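Local atomic coordinates of anti-cleavage anti-greA transcription factor gfh1 (Thermus thermophilus, PDB entry 2F23), a protein that inhibits the catalytic activities of RNA polymerase by partly occluding its substrate-binding site and preventing nucleoside triphosphate binding. Residues Y12-Q17 with K146-V151; M16-R21 with D63-I68. One frame throughout, in Å; residues are numbered along the deposited sequence.

Interaction 1: residues Y12-Q17 with K146-V151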
loop_
_atom_site.group_PDB
_atom_site.type_symbol
_atom_site.label_atom_id
_atom_site.label_comp_id
_atom_site.label_asym_id
_atom_site.label_seq_id
_atom_site.Cartn_x
_atom_site.Cartn_y
_atom_site.Cartn_z
ATOM N N TYR A 12 5.459 -6.135 8.077
ATOM C CA TYR A 12 6.614 -6.621 7.333
ATOM C C TYR A 12 6.205 -7.864 6.548
ATOM O O TYR A 12 6.507 -7.989 5.362
ATOM C CB TYR A 12 7.754 -6.969 8.291
ATOM C CG TYR A 12 9.034 -7.363 7.590
ATOM C CD1 TYR A 12 10.026 -6.420 7.329
ATOM C CD2 TYR A 12 9.249 -8.678 7.182
ATOM C CE1 TYR A 12 11.208 -6.780 6.678
ATOM C CE2 TYR A 12 10.419 -9.047 6.531
ATOM C CZ TYR A 12 11.394 -8.096 6.282
ATOM O OH TYR A 12 12.551 -8.467 5.629
ATOM N N GLU A 13 5.517 -8.781 7.223
ATOM C CA GLU A 13 5.054 -10.017 6.593
ATOM C C GLU A 13 4.208 -9.731 5.358
ATOM O O GLU A 13 4.409 -10.328 4.300
ATOM C CB GLU A 13 4.223 -10.848 7.577
ATOM C CG GLU A 13 3.672 -12.142 6.966
ATOM C CD GLU A 13 2.863 -12.966 7.951
ATOM O OE1 GLU A 13 3.268 -13.044 9.130
ATOM O OE2 GLU A 13 1.835 -13.546 7.545
ATOM N N ARG A 14 3.252 -8.822 5.494
ATOM C CA ARG A 14 2.387 -8.497 4.371
ATOM C C ARG A 14 3.170 -7.951 3.184
ATOM O O ARG A 14 2.969 -8.392 2.056
ATOM C CB ARG A 14 1.319 -7.487 4.785
ATOM C CG ARG A 14 0.411 -7.974 5.898
ATOM C CD ARG A 14 -0.779 -7.045 6.110
ATOM N NE ARG A 14 -1.893 -7.345 5.213
ATOM C CZ ARG A 14 -1.906 -7.097 3.907
ATOM N NH1 ARG A 14 -0.860 -6.535 3.321
ATOM N NH2 ARG A 14 -2.971 -7.413 3.185
ATOM N N LEU A 15 4.057 -6.994 3.437
ATOM C CA LEU A 15 4.841 -6.411 2.359
ATOM C C LEU A 15 5.797 -7.406 1.712
ATOM O O LEU A 15 6.004 -7.362 0.500
ATOM C CB LEU A 15 5.607 -5.185 2.864
ATOM C CG LEU A 15 4.707 -4.006 3.248
ATOM C CD1 LEU A 15 5.567 -2.860 3.745
ATOM C CD2 LEU A 15 3.880 -3.568 2.045
ATOM N N MET A 16 6.391 -8.295 2.505
ATOM C CA MET A 16 7.305 -9.283 1.935
ATOM C C MET A 16 6.528 -10.242 1.047
ATOM O O MET A 16 7.002 -10.634 -0.022
ATOM C CB MET A 16 8.031 -10.074 3.026
ATOM C CG MET A 16 9.009 -11.127 2.482
ATOM S SD MET A 16 10.346 -10.441 1.438
ATOM C CE MET A 16 11.046 -9.334 2.611
ATOM N N GLN A 17 5.336 -10.626 1.493
ATOM C CA GLN A 17 4.500 -11.525 0.703
ATOM C C GLN A 17 4.130 -10.814 -0.591
ATOM O O GLN A 17 4.134 -11.418 -1.660
ATOM C CB GLN A 17 3.229 -11.906 1.469
ATOM C CG GLN A 17 3.503 -12.652 2.766
ATOM C CD GLN A 17 2.249 -12.922 3.574
ATOM O OE1 GLN A 17 1.368 -12.071 3.678
ATOM N NE2 GLN A 17 2.171 -14.108 4.167
ATOM N N LYS A 146 -9.427 1.099 -3.830
ATOM C CA LYS A 146 -8.643 0.273 -2.919
ATOM C C LYS A 146 -7.167 0.653 -2.978
ATOM O O LYS A 146 -6.567 0.687 -4.051
ATOM C CB LYS A 146 -8.820 -1.205 -3.284
ATOM C CG LYS A 146 -8.155 -2.198 -2.342
ATOM C CD LYS A 146 -8.316 -3.618 -2.875
ATOM C CE LYS A 146 -7.738 -4.660 -1.925
ATOM N NZ LYS A 146 -8.500 -4.733 -0.648
ATOM N N ARG A 147 -6.586 0.936 -1.818
ATOM C CA ARG A 147 -5.180 1.314 -1.739
ATOM C C ARG A 147 -4.544 0.701 -0.499
ATOM O O ARG A 147 -5.229 0.420 0.484
ATOM C CB ARG A 147 -5.048 2.837 -1.669
ATOM C CG ARG A 147 -5.561 3.575 -2.895
ATOM C CD ARG A 147 -4.440 4.020 -3.827
ATOM N NE ARG A 147 -3.873 2.946 -4.643
ATOM C CZ ARG A 147 -2.970 2.063 -4.224
ATOM N NH1 ARG A 147 -2.509 2.104 -2.980
ATOM N NH2 ARG A 147 -2.509 1.143 -5.062
ATOM N N GLU A 148 -3.233 0.493 -0.553
ATOM C CA GLU A 148 -2.506 -0.077 0.574
ATOM C C GLU A 148 -1.788 1.039 1.325
ATOM O O GLU A 148 -1.141 1.887 0.715
ATOM C CB GLU A 148 -1.499 -1.118 0.074
ATOM C CG GLU A 148 -0.545 -1.637 1.136
ATOM C CD GLU A 148 0.299 -2.805 0.650
ATOM O OE1 GLU A 148 -0.097 -3.968 0.870
ATOM O OE2 GLU A 148 1.355 -2.556 0.040
ATOM N N PHE A 149 -1.916 1.044 2.649
ATOM C CA PHE A 149 -1.279 2.067 3.474
ATOM C C PHE A 149 -0.581 1.505 4.695
ATOM O O PHE A 149 -1.032 0.533 5.294
ATOM C CB PHE A 149 -2.302 3.084 3.990
ATOM C CG PHE A 149 -2.900 3.949 2.927
ATOM C CD1 PHE A 149 -4.121 3.613 2.349
ATOM C CD2 PHE A 149 -2.255 5.107 2.514
ATOM C CE1 PHE A 149 -4.691 4.423 1.372
ATOM C CE2 PHE A 149 -2.818 5.924 1.536
ATOM C CZ PHE A 149 -4.038 5.579 0.966
ATOM N N ARG A 150 0.519 2.144 5.065
ATOM C CA ARG A 150 1.264 1.769 6.259
ATOM C C ARG A 150 0.863 2.811 7.293
ATOM O O ARG A 150 0.773 3.996 6.973
ATOM C CB ARG A 150 2.769 1.852 6.002
ATOM C CG ARG A 150 3.635 1.608 7.228
ATOM C CD ARG A 150 5.101 1.531 6.831
ATOM N NE ARG A 150 5.571 2.783 6.251
ATOM C CZ ARG A 150 6.086 3.786 6.955
ATOM N NH1 ARG A 150 6.202 3.686 8.272
ATOM N NH2 ARG A 150 6.487 4.889 6.339
ATOM N N VAL A 151 0.591 2.373 8.518
ATOM C CA VAL A 151 0.219 3.295 9.587
ATOM C C VAL A 151 1.501 3.938 10.102
ATOM O O VAL A 151 2.375 3.258 10.627
ATOM C CB VAL A 151 -0.486 2.556 10.743
ATOM C CG1 VAL A 151 -0.848 3.538 11.847
ATOM C CG2 VAL A 151 -1.735 1.860 10.219
#

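Interaction 2: residues M16-R21 with D63-I68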
loop_
_atom_site.group_PDB
_atom_site.type_symbol
_atom_site.label_atom_id
_atom_site.label_comp_id
_atom_site.label_asym_id
_atom_site.label_seq_id
_atom_site.Cartn_x
_atom_site.Cartn_y
_atom_site.Cartn_z
ATOM N N MET A 16 6.391 -8.295 2.505
ATOM C CA MET A 16 7.305 -9.283 1.935
ATOM C C MET A 16 6.528 -10.242 1.047
ATOM O O MET A 16 7.002 -10.634 -0.022
ATOM C CB MET A 16 8.031 -10.074 3.026
ATOM C CG MET A 16 9.009 -11.127 2.482
ATOM S SD MET A 16 10.346 -10.441 1.438
ATOM C CE MET A 16 11.046 -9.334 2.611
ATOM N N GLN A 17 5.336 -10.626 1.493
ATOM C CA GLN A 17 4.500 -11.525 0.703
ATOM C C GLN A 17 4.130 -10.814 -0.591
ATOM O O GLN A 17 4.134 -11.418 -1.660
ATOM C CB GLN A 17 3.229 -11.906 1.469
ATOM C CG GLN A 17 3.503 -12.652 2.766
ATOM C CD GLN A 17 2.249 -12.922 3.574
ATOM O OE1 GLN A 17 1.368 -12.071 3.678
ATOM N NE2 GLN A 17 2.171 -14.108 4.167
ATOM N N GLN A 18 3.817 -9.526 -0.494
ATOM C CA GLN A 18 3.464 -8.761 -1.682
ATOM C C GLN A 18 4.655 -8.703 -2.629
ATOM O O GLN A 18 4.495 -8.808 -3.849
ATOM C CB GLN A 18 3.037 -7.344 -1.309
ATOM C CG GLN A 18 2.554 -6.542 -2.507
ATOM C CD GLN A 18 2.145 -5.133 -2.145
ATOM O OE1 GLN A 18 1.601 -4.402 -2.974
ATOM N NE2 GLN A 18 2.407 -4.738 -0.904
ATOM N N LEU A 19 5.849 -8.525 -2.072
ATOM C CA LEU A 19 7.064 -8.472 -2.878
ATOM C C LEU A 19 7.270 -9.789 -3.628
ATOM O O LEU A 19 7.638 -9.792 -4.797
ATOM C CB LEU A 19 8.280 -8.180 -1.996
ATOM C CG LEU A 19 9.664 -8.236 -2.653
ATOM C CD1 LEU A 19 9.708 -7.317 -3.862
ATOM C CD2 LEU A 19 10.717 -7.823 -1.634
ATOM N N GLU A 20 7.031 -10.908 -2.954
ATOM C CA GLU A 20 7.196 -12.205 -3.601
ATOM C C GLU A 20 6.241 -12.330 -4.781
ATOM O O GLU A 20 6.616 -12.831 -5.842
ATOM C CB GLU A 20 6.943 -13.333 -2.600
ATOM C CG GLU A 20 7.894 -13.320 -1.416
ATOM C CD GLU A 20 9.333 -13.601 -1.810
ATOM O OE1 GLU A 20 9.873 -12.890 -2.686
ATOM O OE2 GLU A 20 9.930 -14.535 -1.235
ATOM N N ARG A 21 5.008 -11.866 -4.597
ATOM C CA ARG A 21 4.013 -11.930 -5.656
ATOM C C ARG A 21 4.432 -11.028 -6.813
ATOM O O ARG A 21 4.277 -11.390 -7.977
ATOM C CB ARG A 21 2.637 -11.516 -5.120
ATOM C CG ARG A 21 1.907 -12.614 -4.338
ATOM C CD ARG A 21 2.787 -13.227 -3.253
ATOM N NE ARG A 21 2.091 -14.232 -2.450
ATOM C CZ ARG A 21 1.065 -13.972 -1.644
ATOM N NH1 ARG A 21 0.603 -12.735 -1.528
ATOM N NH2 ARG A 21 0.503 -14.952 -0.947
ATOM N N ASP A 63 10.801 -1.982 -6.599
ATOM C CA ASP A 63 11.812 -1.083 -6.048
ATOM C C ASP A 63 11.304 -0.411 -4.779
ATOM O O ASP A 63 12.041 -0.270 -3.802
ATOM C CB ASP A 63 12.214 -0.018 -7.074
ATOM C CG ASP A 63 13.017 -0.595 -8.225
ATOM O OD1 ASP A 63 13.864 -1.479 -7.973
ATOM O OD2 ASP A 63 12.811 -0.159 -9.377
ATOM N N SER A 64 10.044 0.006 -4.792
ATOM C CA SER A 64 9.460 0.651 -3.625
ATOM C C SER A 64 9.358 -0.327 -2.461
ATOM O O SER A 64 9.659 0.021 -1.318
ATOM C CB SER A 64 8.077 1.210 -3.963
ATOM O OG SER A 64 8.180 2.289 -4.877
ATOM N N LEU A 65 8.943 -1.555 -2.749
ATOM C CA LEU A 65 8.816 -2.558 -1.700
ATOM C C LEU A 65 10.169 -2.911 -1.099
ATOM O O LEU A 65 10.299 -3.030 0.114
ATOM C CB LEU A 65 8.131 -3.815 -2.248
ATOM C CG LEU A 65 6.644 -3.605 -2.544
ATOM C CD1 LEU A 65 6.100 -4.797 -3.312
ATOM C CD2 LEU A 65 5.884 -3.406 -1.238
ATOM N N GLU A 66 11.178 -3.076 -1.949
ATOM C CA GLU A 66 12.511 -3.411 -1.469
ATOM C C GLU A 66 13.076 -2.276 -0.630
ATOM O O GLU A 66 13.769 -2.517 0.357
ATOM C CB GLU A 66 13.437 -3.711 -2.649
ATOM C CG GLU A 66 13.171 -5.071 -3.277
ATOM C CD GLU A 66 13.994 -5.327 -4.525
ATOM O OE1 GLU A 66 14.091 -6.504 -4.923
ATOM O OE2 GLU A 66 14.529 -4.363 -5.111
ATOM N N ASP A 67 12.770 -1.043 -1.019
ATOM C CA ASP A 67 13.252 0.122 -0.287
ATOM C C ASP A 67 12.686 0.135 1.127
ATOM O O ASP A 67 13.425 0.266 2.106
ATOM C CB ASP A 67 12.840 1.413 -1.000
ATOM C CG ASP A 67 13.314 2.654 -0.269
ATOM O OD1 ASP A 67 12.500 3.582 -0.078
ATOM O OD2 ASP A 67 14.502 2.702 0.112
ATOM N N ILE A 68 11.369 -0.004 1.229
ATOM C CA ILE A 68 10.703 0.006 2.524
ATOM C C ILE A 68 11.114 -1.164 3.405
ATOM O O ILE A 68 11.443 -0.984 4.575
ATOM C CB ILE A 68 9.179 -0.007 2.347
ATOM C CG1 ILE A 68 8.760 1.230 1.553
ATOM C CG2 ILE A 68 8.487 -0.056 3.709
ATOM C CD1 ILE A 68 7.297 1.330 1.319
#

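Interaction 1: residues Y12-Q17 with K146-V151
Glu148 reaches from the strand 146-151 to two consecutive residues of the helix 12-17, Arg14 and Leu15. Its OE1 approaches Arg14 NH1 obliquely, at 3.6 Å, in a long salt bridge; guanidinium and carboxylate planes stand 87° apart, so the pairing is not the flat, two-pronged kind. OE2 is the nearer oxygen to Leu15, 3.4 Å from its CD2, and the same methyl is 3.9 Å from the carboxylate carbon CD. The backbones stay well separated, with Leu15 CA and Arg150 CA 9.7 Å apart as the nearest such pair, which means that long side chains must span the gap. Glu148 does so with CG anti to its backbone N (chi1 172°) and an extended chain beyond, while the Arg14 chain bends at chi3 (85°) and brings NH1 round to the acid. The firmer polar partner of the carboxylate is Gln18, one turn on from Arg14, whose NE2 hydrogen-bonds OE2. With an alanine in place of Glu148, Arg14 would probably be left without this acidic mate and the Gln18 amide without its acceptor, and these two polar ties between helix and strand would be lost. The contact joins the base of the N-terminal coiled coil to the C-terminal domain of this GreA/GreB-family protein. Leu15 also packs on Leu65 and Leu69 of helix 46-71, on Leu7 of strand 5-7 and on Val137 of strand 137-142. Strand 145-155 itself runs antiparallel between strands 88-92 and 137-142, with Arg150 salt-bridged to Glu92.

Interaction 2: residues M16-R21 with D63-I68
Leu65 of helix 63-68 packs against Gln18 and Leu19 of helix 16-21 where the two arms of the antiparallel coiled coil face each other. The short axes approach to 9.9 Å with 149° between their N-to-C directions, and Leu19 CA and Leu65 CA, 6.3 Å apart, mark the nearest point of the backbones. Followed outward, Leu65 begins with CB, 4.2 Å from Leu19 CD1, an apolar contact between side chains that slide past each other in opposite directions. Beyond CG the two methyls part company. CD1 comes over the Leu19 backbone, 3.8 Å from its CA, and also borders the aliphatic CG of Gln18. CD2 meets the amide end of Gln18, whose side chain crosses that of Leu65 at about a right angle. The hydrogen bond from NE2 goes to Glu148 of the C-terminal domain; against the methyl the amide makes a van der Waals contact. On the other flank Leu19 turns its two methyls to the methylene of Glu66, CD2 lying 4.0 Å from Glu66 CG. The acid beyond that methylene is salt-bridged to Arg23 of helix 9-37, which places a charged pair beside the leucines. At the Gln18 end, the closest approach is Leu65 CD2 to Gln18 NE2, at 3.7 Å.

Overall arrangement
Both interactions use helix 9-37, but they bind it to different elements: interaction 1 to strand 145-155 of the C-terminal domain, interaction 2 to helix 46-71. Both are only partly buried, mixing buried leucine with partly exposed polar groups; interaction 1 is centred about 5 Å from the centre of the chain, interaction 2 about 10 Å. Interaction 2 buries more, 208 against 117 Å², with Leu19 and Leu65 supplying most of it; interaction 1 depends largely on the long Glu148 side chain, with Leu15 beside it. Leu15 CD2 and Leu65 CD2, 3.8 Å apart, carry the apolar packing from one into the other, while Gln18 and Glu148 connect their polar sides.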